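Local coordinates for Lmo0305 protein (Listeria monocytogenes, PDB 3PJ0) that belongs to the beta-eliminating lyase family within the PLP-dependent aminotransferase-like clan and carries covalently bound pyridoxal phosphate, at residues 4-9 and 306-311; 298-303 and 328-333. All coordinates share one frame; numbering follows the deposited sequence. Where two conformers were deposited one is given.

Interaction 1 of 2, residues 4-9 and 306-311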
loop_
_atom_site.group_PDB
_atom_site.type_symbol
_atom_site.label_atom_id
_atom_site.label_comp_id
_atom_site.label_asym_id
_atom_site.label_seq_id
_atom_site.Cartn_x
_atom_site.Cartn_y
_atom_site.Cartn_z
ATOM N N ASN A 4 20.660 -11.990 21.523
ATOM C CA ASN A 4 20.829 -12.850 20.355
ATOM C C ASN A 4 20.640 -14.346 20.672
ATOM O O ASN A 4 20.123 -15.097 19.852
ATOM C CB ASN A 4 22.185 -12.609 19.680
ATOM C CG ASN A 4 22.156 -12.953 18.208
ATOM O OD1 ASN A 4 21.300 -12.456 17.469
ATOM N ND2 ASN A 4 23.077 -13.770 17.770
ATOM N N THR A 5 21.070 -14.759 21.859
ATOM C CA THR A 5 20.916 -16.147 22.305
ATOM C C THR A 5 19.412 -16.492 22.419
ATOM O O THR A 5 18.970 -17.558 21.949
ATOM C CB THR A 5 21.609 -16.397 23.661
ATOM O OG1 THR A 5 23.014 -16.085 23.577
ATOM C CG2 THR A 5 21.438 -17.870 24.094
ATOM N N LEU A 6 18.632 -15.586 23.019
ATOM C CA LEU A 6 17.172 -15.780 23.148
ATOM C C LEU A 6 16.504 -15.822 21.784
ATOM O O LEU A 6 15.667 -16.678 21.518
ATOM C CB LEU A 6 16.538 -14.664 23.991
ATOM C CG LEU A 6 15.030 -14.791 24.277
ATOM C CD1 LEU A 6 14.714 -16.037 25.093
ATOM C CD2 LEU A 6 14.503 -13.568 24.993
ATOM N N LYS A 7 16.870 -14.875 20.919
ATOM C CA LYS A 7 16.322 -14.794 19.551
ATOM C C LYS A 7 16.551 -16.114 18.806
ATOM O O LYS A 7 15.635 -16.667 18.199
ATOM C CB LYS A 7 17.022 -13.654 18.785
ATOM C CG LYS A 7 16.632 -13.522 17.314
ATOM C CD LYS A 7 17.798 -12.983 16.432
ATOM C CE LYS A 7 18.889 -14.075 16.216
ATOM N NZ LYS A 7 20.056 -13.692 15.369
ATOM N N THR A 8 17.783 -16.605 18.859
ATOM C CA THR A 8 18.174 -17.839 18.179
ATOM C C THR A 8 17.444 -19.041 18.748
ATOM O O THR A 8 16.946 -19.877 17.996
ATOM C CB THR A 8 19.715 -18.053 18.257
ATOM O OG1 THR A 8 20.358 -17.025 17.485
ATOM C CG2 THR A 8 20.126 -19.423 17.727
ATOM N N SER A 9 17.366 -19.112 20.075
ATOM C CA SER A 9 16.649 -20.197 20.744
ATOM C C SER A 9 15.174 -20.240 20.332
ATOM O O SER A 9 14.599 -21.311 20.078
ATOM C CB SER A 9 16.745 -19.991 22.252
ATOM O OG SER A 9 16.006 -20.963 22.953
ATOM N N ILE A 306 16.973 -18.121 31.405
ATOM C CA ILE A 306 15.987 -19.131 31.803
ATOM C C ILE A 306 15.115 -19.534 30.599
ATOM O O ILE A 306 14.961 -20.710 30.303
ATOM C CB ILE A 306 15.106 -18.609 32.964
ATOM C CG1 ILE A 306 15.970 -18.492 34.239
ATOM C CG2 ILE A 306 13.915 -19.531 33.189
ATOM C CD1 ILE A 306 15.275 -17.787 35.432
ATOM N N LEU A 307 14.590 -18.560 29.885
ATOM C CA LEU A 307 13.726 -18.857 28.749
ATOM C C LEU A 307 14.490 -19.621 27.657
ATOM O O LEU A 307 13.957 -20.535 27.051
ATOM C CB LEU A 307 13.086 -17.586 28.191
ATOM C CG LEU A 307 12.110 -16.796 29.081
ATOM C CD1 LEU A 307 11.454 -15.680 28.260
ATOM C CD2 LEU A 307 11.024 -17.693 29.742
ATOM N N THR A 308 15.753 -19.266 27.425
ATOM C CA THR A 308 16.579 -19.986 26.447
ATOM C C THR A 308 16.724 -21.453 26.813
ATOM O O THR A 308 16.545 -22.334 25.966
ATOM C CB THR A 308 17.987 -19.346 26.354
ATOM O OG1 THR A 308 17.841 -18.004 25.894
ATOM C CG2 THR A 308 18.916 -20.106 25.399
ATOM N N LYS A 309 17.032 -21.726 28.079
ATOM C CA LYS A 309 17.220 -23.095 28.516
ATOM C C LYS A 309 15.924 -23.870 28.339
ATOM O O LYS A 309 15.947 -25.002 27.849
ATOM C CB LYS A 309 17.662 -23.143 29.985
ATOM C CG LYS A 309 17.695 -24.544 30.585
ATOM C CD LYS A 309 18.230 -24.554 32.012
ATOM C CE LYS A 309 18.184 -25.958 32.609
ATOM N NZ LYS A 309 18.601 -25.960 34.033
ATOM N N ILE A 310 14.798 -23.244 28.692
ATOM C CA ILE A 310 13.506 -23.922 28.631
ATOM C C ILE A 310 13.079 -24.193 27.195
ATOM O O ILE A 310 12.575 -25.271 26.906
ATOM C CB ILE A 310 12.409 -23.135 29.362
ATOM C CG1 ILE A 310 12.691 -23.096 30.865
ATOM C CG2 ILE A 310 11.053 -23.791 29.136
ATOM C CD1 ILE A 310 11.671 -22.222 31.634
ATOM N N GLN A 311 13.241 -23.205 26.321
ATOM C CA GLN A 311 12.904 -23.357 24.903
ATOM C C GLN A 311 13.728 -24.478 24.250
ATOM O O GLN A 311 13.209 -25.303 23.492
ATOM C CB GLN A 311 13.098 -22.030 24.171
ATOM C CG GLN A 311 12.050 -20.953 24.597
ATOM C CD GLN A 311 12.283 -19.564 24.005
ATOM O OE1 GLN A 311 11.365 -18.750 23.969
ATOM N NE2 GLN A 311 13.509 -19.286 23.549
#

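Interaction 2 of 2, residues 298-303 and 328-333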
loop_
_atom_site.group_PDB
_atom_site.type_symbol
_atom_site.label_atom_id
_atom_site.label_comp_id
_atom_site.label_asym_id
_atom_site.label_seq_id
_atom_site.Cartn_x
_atom_site.Cartn_y
_atom_site.Cartn_z
ATOM N N ASN A 298 12.583 -10.213 37.775
ATOM C CA ASN A 298 14.010 -10.378 37.513
ATOM C C ASN A 298 14.372 -9.611 36.271
ATOM O O ASN A 298 13.506 -9.273 35.463
ATOM C CB ASN A 298 14.377 -11.848 37.356
ATOM C CG ASN A 298 14.392 -12.577 38.682
ATOM O OD1 ASN A 298 15.309 -12.386 39.503
ATOM N ND2 ASN A 298 13.385 -13.413 38.911
ATOM N N SER A 299 15.650 -9.315 36.124
ATOM C CA SER A 299 16.130 -8.549 34.988
ATOM C C SER A 299 15.983 -9.345 33.689
ATOM O O SER A 299 15.915 -10.566 33.720
ATOM C CB SER A 299 17.603 -8.223 35.155
ATOM O OG SER A 299 18.374 -9.407 35.026
ATOM N N ALA A 300 15.977 -8.647 32.561
ATOM C CA ALA A 300 15.886 -9.297 31.242
ATOM C C ALA A 300 17.028 -10.292 30.965
ATOM O O ALA A 300 16.793 -11.387 30.403
ATOM C CB ALA A 300 15.768 -8.251 30.115
ATOM N N ASP A 301 18.254 -9.953 31.374
ATOM C CA ASP A 301 19.396 -10.855 31.179
ATOM C C ASP A 301 19.148 -12.172 31.897
ATOM O O ASP A 301 19.337 -13.251 31.326
ATOM C CB ASP A 301 20.713 -10.250 31.704
ATOM C CG ASP A 301 21.347 -9.254 30.743
ATOM O OD1 ASP A 301 20.947 -9.156 29.564
ATOM O OD2 ASP A 301 22.281 -8.560 31.191
ATOM N N GLU A 302 18.713 -12.070 33.147
ATOM C CA GLU A 302 18.411 -13.234 33.980
ATOM C C GLU A 302 17.272 -14.110 33.439
ATOM O O GLU A 302 17.372 -15.337 33.431
ATOM C CB GLU A 302 18.098 -12.791 35.420
ATOM C CG GLU A 302 19.340 -12.297 36.212
ATOM C CD GLU A 302 18.979 -11.747 37.595
ATOM O OE1 GLU A 302 17.895 -11.137 37.740
ATOM O OE2 GLU A 302 19.757 -11.925 38.537
ATOM N N ILE A 303 16.180 -13.489 33.031
ATOM C CA ILE A 303 15.031 -14.235 32.505
ATOM C C ILE A 303 15.324 -14.806 31.115
ATOM O O ILE A 303 14.896 -15.913 30.787
ATOM C CB ILE A 303 13.727 -13.378 32.508
ATOM C CG1 ILE A 303 13.365 -12.970 33.942
ATOM C CG2 ILE A 303 12.584 -14.133 31.827
ATOM C CD1 ILE A 303 13.273 -14.123 34.906
ATOM N N ASP A 328 15.265 -4.523 37.691
ATOM C CA ASP A 328 15.037 -5.958 37.933
ATOM C C ASP A 328 13.628 -6.422 37.551
ATOM O O ASP A 328 13.040 -7.295 38.219
ATOM C CB ASP A 328 15.340 -6.272 39.403
ATOM C CG ASP A 328 16.822 -6.149 39.723
ATOM O OD1 ASP A 328 17.605 -6.854 39.049
ATOM O OD2 ASP A 328 17.200 -5.377 40.643
ATOM N N VAL A 329 13.085 -5.814 36.495
ATOM C CA VAL A 329 11.785 -6.210 35.977
ATOM C C VAL A 329 11.806 -6.181 34.452
ATOM O O VAL A 329 12.326 -5.246 33.850
ATOM C CB VAL A 329 10.635 -5.308 36.506
ATOM C CG1 VAL A 329 9.325 -5.663 35.859
ATOM C CG2 VAL A 329 10.511 -5.412 38.016
ATOM N N CYS A 330 11.267 -7.232 33.836
ATOM C CA CYS A 330 11.145 -7.285 32.385
ATOM C C CYS A 330 9.799 -7.913 32.017
ATOM O O CYS A 330 9.119 -8.517 32.885
ATOM C CB CYS A 330 12.293 -8.075 31.752
ATOM S SG CYS A 330 12.330 -9.813 32.249
ATOM N N ALA A 331 9.441 -7.807 30.740
ATOM C CA ALA A 331 8.167 -8.339 30.264
ATOM C C ALA A 331 8.169 -8.698 28.784
ATOM O O ALA A 331 9.062 -8.291 28.050
ATOM C CB ALA A 331 7.038 -7.286 30.536
ATOM N N PHE A 332 7.131 -9.431 28.360
ATOM C CA PHE A 332 6.908 -9.730 26.950
ATOM C C PHE A 332 5.442 -9.943 26.714
ATOM O O PHE A 332 4.661 -10.092 27.663
ATOM C CB PHE A 332 7.702 -10.935 26.429
ATOM C CG PHE A 332 7.256 -12.250 26.997
ATOM C CD1 PHE A 332 6.240 -12.961 26.403
ATOM C CD2 PHE A 332 7.856 -12.780 28.122
ATOM C CE1 PHE A 332 5.827 -14.180 26.951
ATOM C CE2 PHE A 332 7.475 -14.003 28.619
ATOM C CZ PHE A 332 6.443 -14.687 28.044
ATOM N N GLU A 333 5.066 -9.874 25.449
ATOM C CA GLU A 333 3.685 -10.033 25.037
ATOM C C GLU A 333 3.397 -11.401 24.411
ATOM O O GLU A 333 4.215 -11.921 23.634
ATOM C CB GLU A 333 3.373 -8.934 24.008
ATOM C CG GLU A 333 2.084 -9.041 23.273
ATOM C CD GLU A 333 1.876 -7.844 22.391
ATOM O OE1 GLU A 333 1.510 -6.789 22.942
ATOM O OE2 GLU A 333 2.146 -7.950 21.162
HETATM O O HOH W 1 15.167 -5.914 32.802
#

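Interaction 1 of 2, residues 4-9 and 306-311
Helices 2-11 and 300-314 lie side by side, nearly parallel, at 4-9 and 306-311, their axes 9.1 Å apart at closest and inclined by 24°. Leu-6, Ser-9 and Gln-311 form the buried side. Leu-6, its CG anti to the backbone N (chi1 -176°), reaches across with CD1, which rests 3.8 Å from CB of Leu-307 and also touches NE2 of Gln-311. Leu-322 touches both leucines. The extended side chain of Gln-311 crosses that of Leu-6 at about a right angle and donates from NE2 to OG of Ser-9 (3.1 Å, N-H...O 155°). The acceptor lies almost in the amide plane. Ser-9 OG also bonds Asp-312, while Gln-311 OE1 accepts from the backbone N of Ile-318 and Ser-319.

Thr-308 stands between the helices, its OG1 3.6 Å from CA of Leu-6 and its CG2 against CB of Ser-9. At the exposed edge Thr-5 gives only CG2, 3.6 Å from CG2 of Thr-308. Each threonine hydroxyl bonds a carbonyl four residues earlier in the chain, Gly-1 O and Gly-304 O. The interface is therefore mixed in character, and the bonds at NE2 and OE1 together fix the rotation of the Gln-311 amide.

Interaction 2 of 2, residues 298-303 and 328-333
At 298-303 the chain leaves strand 291-296 and turns into helix 300-314, whose first turn packs against the start of the adjacent strand 329-335 in the four-stranded antiparallel sheet.

The apolar part centres on Cys-330, which points toward the helix. Its SG sits between the backbone N and the carbonyl carbon (chi1 63°) and thereby lies against the first turn, 3.7 Å from CG1 of Ile-303 and equally near CA of Ala-300; O of Asn-298 is nearer still, at 3.5 Å. The methyl of Ala-300 meets CB of Cys-330 at 3.8 Å. Ile-303 also touches Phe-296 and Leu-322, and Ala-300 touches Met-2 of helix 2-11.

The polar links are mostly local to the helix start. Ser-299 is the N-cap: its OG, between the backbone N and the carbonyl carbon (chi1 70°), accepts from N of Glu-302 at 3.3 Å, and OE1 of Glu-302 returns to N of Ser-299 through a weak bond, completing a capping box. Between the segments, N of Asn-298 and O of Asp-328 are 3.0 Å apart but too poorly angled for a hydrogen bond. A water accepts from N of Ala-300 (2.9 Å) and lies in donating position 3.1 Å from O of Val-329.

Charge enters at the rim, where OE1 of Glu-302 and OD1 of Asp-328 stand 4.5 Å apart. These like charges would tend to repel; since both residues are exposed, solvent probably screens them, and the nearby helix N-terminus may offset part of the cost. With no clear direct hydrogen bond between the segments, sulfur and aliphatic packing, probably helped by the water, holds them together beside the sheet pairing of Cys-330 with Phe-296, while the capping box serves the N-H groups of Glu-302 and, weakly, Ser-299.

Both contacts use helix 300-314: interaction 2 packs its first turn on strand 329-335, and interaction 1 sets its middle beside helix 2-11. Their centres are about 13 Å apart, on the same side of the chain's centre. Along the chain the order is 4-9, 298-303, 306-311, 328-333, so the two contacts cross. The N-terminal helix is thus packed with the C-terminal part of the chain, beside the four-stranded antiparallel sheet and apart from the seven-stranded mixed sheet; the parallel pairing of strands 15-16 and 316-317 joins the same two parts. Leu-322 is a common neighbour of both contacts. This unit probably corresponds to the small domain common among PLP-dependent enzymes of this fold.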